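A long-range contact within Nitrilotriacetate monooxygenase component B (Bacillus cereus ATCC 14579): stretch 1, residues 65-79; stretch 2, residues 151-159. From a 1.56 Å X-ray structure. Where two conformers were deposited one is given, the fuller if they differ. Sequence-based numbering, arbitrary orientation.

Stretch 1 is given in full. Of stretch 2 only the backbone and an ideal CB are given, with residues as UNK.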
# COMPACT_ATOMS: atom_id res chain seq x y z
N GLN B 65 -10.72 -0.57 -8.09
CA GLN B 65 -11.10 -1.67 -9.01
C GLN B 65 -12.14 -1.17 -10.00
O GLN B 65 -12.96 -0.31 -9.66
CB GLN B 65 -11.62 -2.88 -8.24
CG GLN B 65 -10.60 -3.44 -7.22
CD GLN B 65 -9.20 -3.69 -7.84
OE1 GLN B 65 -9.05 -4.47 -8.82
NE2 GLN B 65 -8.17 -3.03 -7.28
N ARG B 66 -12.15 -1.76 -11.20
CA ARG B 66 -13.19 -1.49 -12.20
C ARG B 66 -14.33 -2.48 -12.00
O ARG B 66 -14.18 -3.45 -11.24
CB ARG B 66 -12.63 -1.59 -13.61
CG ARG B 66 -11.63 -0.49 -13.95
CD ARG B 66 -11.62 -0.25 -15.41
NE ARG B 66 -10.64 0.74 -15.79
CZ ARG B 66 -10.43 1.16 -17.04
NH1 ARG B 66 -11.16 0.69 -18.06
NH2 ARG B 66 -9.48 2.06 -17.27
N LYS B 67 -15.47 -2.19 -12.62
CA LYS B 67 -16.57 -3.15 -12.65
C LYS B 67 -16.78 -3.56 -14.10
O LYS B 67 -17.13 -2.76 -14.96
CB LYS B 67 -17.85 -2.59 -12.02
CG LYS B 67 -17.78 -2.49 -10.49
CD LYS B 67 -19.15 -2.68 -9.85
CE LYS B 67 -19.15 -2.35 -8.36
NZ LYS B 67 -18.56 -3.42 -7.49
N ALA B 68 -16.49 -4.84 -14.36
CA ALA B 68 -16.56 -5.38 -15.72
C ALA B 68 -15.89 -4.43 -16.74
O ALA B 68 -16.46 -4.10 -17.79
CB ALA B 68 -18.02 -5.70 -16.10
N GLY B 69 -14.69 -3.96 -16.41
CA GLY B 69 -13.91 -3.17 -17.35
C GLY B 69 -14.24 -1.68 -17.37
O GLY B 69 -13.61 -0.93 -18.12
N GLU B 70 -15.23 -1.27 -16.57
CA GLU B 70 -15.60 0.14 -16.49
C GLU B 70 -15.15 0.79 -15.18
O GLU B 70 -15.29 0.21 -14.11
CB GLU B 70 -17.11 0.35 -16.65
CG GLU B 70 -17.72 -0.23 -17.96
CD GLU B 70 -17.15 0.37 -19.24
OE1 GLU B 70 -16.79 1.58 -19.26
OE2 GLU B 70 -17.07 -0.36 -20.25
N ARG B 71 -14.63 2.00 -15.30
CA ARG B 71 -14.17 2.77 -14.12
C ARG B 71 -15.27 3.00 -13.10
O ARG B 71 -16.39 3.32 -13.49
CB ARG B 71 -13.61 4.12 -14.55
CG ARG B 71 -12.36 4.05 -15.39
CD ARG B 71 -11.84 5.43 -15.72
NE ARG B 71 -10.62 5.41 -16.51
CZ ARG B 71 -10.58 5.35 -17.85
NH1 ARG B 71 -11.70 5.28 -18.57
NH2 ARG B 71 -9.41 5.33 -18.48
N LYS B 72 -14.93 2.85 -11.81
CA LYS B 72 -15.81 3.17 -10.68
C LYS B 72 -15.92 4.69 -10.57
O LYS B 72 -15.08 5.41 -11.14
CB LYS B 72 -15.25 2.56 -9.39
CG LYS B 72 -15.88 1.21 -9.05
CD LYS B 72 -15.15 0.42 -7.97
CE LYS B 72 -15.68 -1.02 -7.93
NZ LYS B 72 -15.47 -1.72 -6.64
N ASP B 73 -16.93 5.17 -9.84
CA ASP B 73 -17.15 6.60 -9.65
C ASP B 73 -15.88 7.33 -9.21
O ASP B 73 -15.52 8.39 -9.73
CB ASP B 73 -18.24 6.82 -8.59
CG ASP B 73 -19.65 6.57 -9.13
OD1 ASP B 73 -19.83 6.47 -10.35
OD2 ASP B 73 -20.58 6.47 -8.30
N THR B 74 -15.20 6.75 -8.22
CA THR B 74 -14.03 7.46 -7.66
C THR B 74 -12.99 7.74 -8.75
O THR B 74 -12.45 8.86 -8.82
CB THR B 74 -13.40 6.68 -6.48
OG1 THR B 74 -14.35 6.59 -5.41
CG2 THR B 74 -12.08 7.33 -6.01
N SER B 75 -12.69 6.75 -9.60
CA SER B 75 -11.71 6.95 -10.68
C SER B 75 -12.18 7.91 -11.75
O SER B 75 -11.42 8.78 -12.22
CB SER B 75 -11.35 5.61 -11.32
OG SER B 75 -10.80 4.82 -10.31
N ARG B 76 -13.44 7.72 -12.18
CA ARG B 76 -14.04 8.65 -13.14
C ARG B 76 -13.97 10.09 -12.65
O ARG B 76 -13.60 11.01 -13.39
CB ARG B 76 -15.53 8.35 -13.39
CG ARG B 76 -15.80 7.21 -14.30
CD ARG B 76 -17.14 7.42 -15.01
NE ARG B 76 -18.29 7.54 -14.10
CZ ARG B 76 -19.04 6.51 -13.69
NH1 ARG B 76 -20.08 6.71 -12.88
NH2 ARG B 76 -18.74 5.27 -14.08
N ASN B 77 -14.36 10.30 -11.39
CA ASN B 77 -14.41 11.65 -10.82
C ASN B 77 -12.99 12.22 -10.67
O ASN B 77 -12.78 13.41 -10.90
CB ASN B 77 -15.03 11.61 -9.43
CG ASN B 77 -16.50 11.21 -9.43
OD1 ASN B 77 -17.18 11.19 -10.47
ND2 ASN B 77 -17.01 10.95 -8.25
N ALA B 78 -12.03 11.37 -10.26
CA ALA B 78 -10.66 11.84 -10.09
C ALA B 78 -10.06 12.26 -11.43
O ALA B 78 -9.35 13.24 -11.51
CB ALA B 78 -9.80 10.78 -9.43
N ILE B 79 -10.36 11.49 -12.48
CA ILE B 79 -9.80 11.82 -13.78
C ILE B 79 -10.47 13.08 -14.36
O ILE B 79 -9.78 13.97 -14.92
CB ILE B 79 -9.98 10.62 -14.74
CG1 ILE B 79 -9.07 9.47 -14.29
CG2 ILE B 79 -9.70 11.06 -16.20
CD1 ILE B 79 -9.39 8.13 -14.97
N UNK B 151 -8.55 -5.41 -23.32
CA UNK B 151 -9.72 -4.57 -23.54
C UNK B 151 -10.52 -4.21 -22.28
O UNK B 151 -11.38 -3.33 -22.32
CB UNK B 151 -10.65 -5.28 -24.53
N UNK B 152 -10.30 -4.94 -21.19
CA UNK B 152 -11.06 -4.70 -19.96
C UNK B 152 -10.15 -4.74 -18.72
O UNK B 152 -10.06 -5.76 -18.03
CB UNK B 152 -12.18 -5.74 -19.82
N UNK B 153 -9.49 -3.59 -18.41
CA UNK B 153 -8.60 -3.54 -17.21
C UNK B 153 -9.34 -3.92 -15.92
O UNK B 153 -10.55 -3.70 -15.82
CB UNK B 153 -8.01 -2.14 -17.05
N UNK B 154 -8.61 -4.44 -14.93
CA UNK B 154 -9.20 -4.84 -13.67
C UNK B 154 -9.30 -3.63 -12.73
O UNK B 154 -10.09 -3.64 -11.78
CB UNK B 154 -8.38 -5.96 -13.03
N UNK B 155 -8.42 -2.65 -12.93
CA UNK B 155 -8.35 -1.54 -11.95
C UNK B 155 -7.67 -0.33 -12.56
O UNK B 155 -7.14 -0.40 -13.65
CB UNK B 155 -7.60 -1.97 -10.69
N UNK B 156 -7.71 0.80 -11.84
CA UNK B 156 -6.92 1.97 -12.18
C UNK B 156 -6.15 2.33 -10.95
O UNK B 156 -6.75 2.54 -9.87
CB UNK B 156 -7.78 3.14 -12.67
N UNK B 157 -4.84 2.38 -11.12
CA UNK B 157 -3.97 2.78 -10.01
C UNK B 157 -3.83 4.30 -10.09
O UNK B 157 -3.25 4.82 -11.06
CB UNK B 157 -2.61 2.08 -10.07
N UNK B 158 -4.39 5.00 -9.10
CA UNK B 158 -4.38 6.47 -9.10
C UNK B 158 -3.15 6.92 -8.36
O UNK B 158 -2.96 6.54 -7.21
CB UNK B 158 -5.64 7.05 -8.46
N UNK B 159 -2.34 7.75 -9.02
CA UNK B 159 -1.18 8.36 -8.37
C UNK B 159 -1.54 9.81 -8.06
O UNK B 159 -1.82 10.59 -8.98
CB UNK B 159 0.07 8.27 -9.25

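Position 151 opens the second stretch with its CB beyond the reach of stretch 1, so nothing there restricts the side chain and a polar or charged residue would do well. It is Asp151, whose contribution comes from the backbone: a water donates hydrogen bonds both to Asp151 O and to Gly69 O, 2.9 Å each.

At position 152 CA-to-CB points sideways, past the turn from Lys67 to Glu70, and the ideal CB lies 4.0 Å from Gly69 CA. A small side chain fits easily, and a longer one could follow the open space beyond. The residue is Ser152, its CB 3.9 Å from Gly69 CA. The close approach matches the absence of a side chain on Gly69, where an ideal CB would come within 2.9 Å of Ser152 OG.

Position 153 points toward stretch 1, its ideal CB 4.1 Å from Arg66 CZ. What is offered is the flat face of a guanidinium, suited to an aliphatic, aromatic or proline ring; the backbone phi of -56° admits proline without requiring it. The deposited Pro153 places CD over one face of that group, 3.5 Å from Arg66 NH1, while the same NH1 donates to Gly69 O at 2.9 Å. Its carbonyl also serves the contact through a water that accepts from Gly69 N at 2.7 Å and donates to Pro153 O at 2.9 Å.

Position 154 turns its CB away, and many side chains would be tolerated; the backbone carries the interaction. Ala154 fills it, and Arg66 N donates to Ala154 O at 2.8 Å in a nearly straight hydrogen bond.

Position 155 pairs with Gln65 in an antiparallel, non-hydrogen-bonded bridge, the two CA atoms 4.0 Å apart and both side chains on the same face of the sheet. With the ideal CB 3.4 Å from Gln65 OE1, a small or slender residue is favoured, such as alanine, serine, cysteine or valine. It is Cys155, in the p rotamer, with CB 3.5 Å from Gln65 OE1.

Position 156 points toward stretch 1 into a strongly cationic site: the ideal CB is 4.9 Å from Arg66 NE and 5.3 Å from Arg71 NE, with Ser75 OG at 4.2 Å. An acid is the clear choice, and the short reach favours aspartate, though asparagine could also accept hydrogen bonds. Asp156 forms a two-pronged salt bridge with Arg66, NE to OD2 at 2.7 Å and NH2 to OD1 at 2.9 Å. A longer salt bridge links Arg71 NE to Asp156 OD1 at 3.9 Å. One water joins OD1 to Arg71 NH2, and another joins OD2 to Ser75 OG.

Position 157 points away and receives no instruction from stretch 1; it is Leu157. Position 158 points back toward the helix, where Ala78 CB and Ser75 leave room for a long aliphatic chain such as leucine, isoleucine or methionine. Leu158 extends CD1 to 4.2 Å from Ala78 CB and 4.1 Å from Ser75 OG. Position 159 is out of reach and unconstrained here; it is Ile159.

Stretch 2 (151-159) DSPACDLLI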
# COMPACT_ATOMS: atom_id res chain seq x y z
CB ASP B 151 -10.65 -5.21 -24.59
CG ASP B 151 -10.04 -5.26 -26.01
OD1 ASP B 151 -10.76 -5.70 -26.93
OD2 ASP B 151 -8.87 -4.86 -26.22
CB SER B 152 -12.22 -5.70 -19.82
OG SER B 152 -13.22 -5.52 -20.81
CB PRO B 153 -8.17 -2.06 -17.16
CG PRO B 153 -8.31 -1.58 -18.64
CD PRO B 153 -9.56 -2.27 -19.09
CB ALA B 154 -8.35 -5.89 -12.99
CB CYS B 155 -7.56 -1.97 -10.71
SG CYS B 155 -5.78 -2.16 -11.02
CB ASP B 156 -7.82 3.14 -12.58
CG ASP B 156 -8.60 2.82 -13.85
OD1 ASP B 156 -7.99 2.99 -14.93
OD2 ASP B 156 -9.74 2.31 -13.72
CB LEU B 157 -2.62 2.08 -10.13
CG LEU B 157 -1.65 2.30 -8.99
CD1 LEU B 157 -2.19 1.85 -7.67
CD2 LEU B 157 -0.34 1.54 -9.29
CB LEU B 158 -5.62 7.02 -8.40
CG LEU B 158 -6.96 6.51 -9.00
CD1 LEU B 158 -8.11 7.17 -8.21
CD2 LEU B 158 -7.10 6.74 -10.54
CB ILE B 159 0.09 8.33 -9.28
CG1 ILE B 159 0.40 6.89 -9.77
CG2 ILE B 159 1.28 8.92 -8.55
CD1 ILE B 159 0.55 5.85 -8.63
O HOH W 1 -12.16 -5.76 -11.87
O HOH W 2 -12.91 -5.04 -14.71
O HOH W 3 -12.88 -1.32 -20.88
O HOH W 4 -7.85 5.25 -16.32
O HOH W 5 -11.25 2.26 -11.50
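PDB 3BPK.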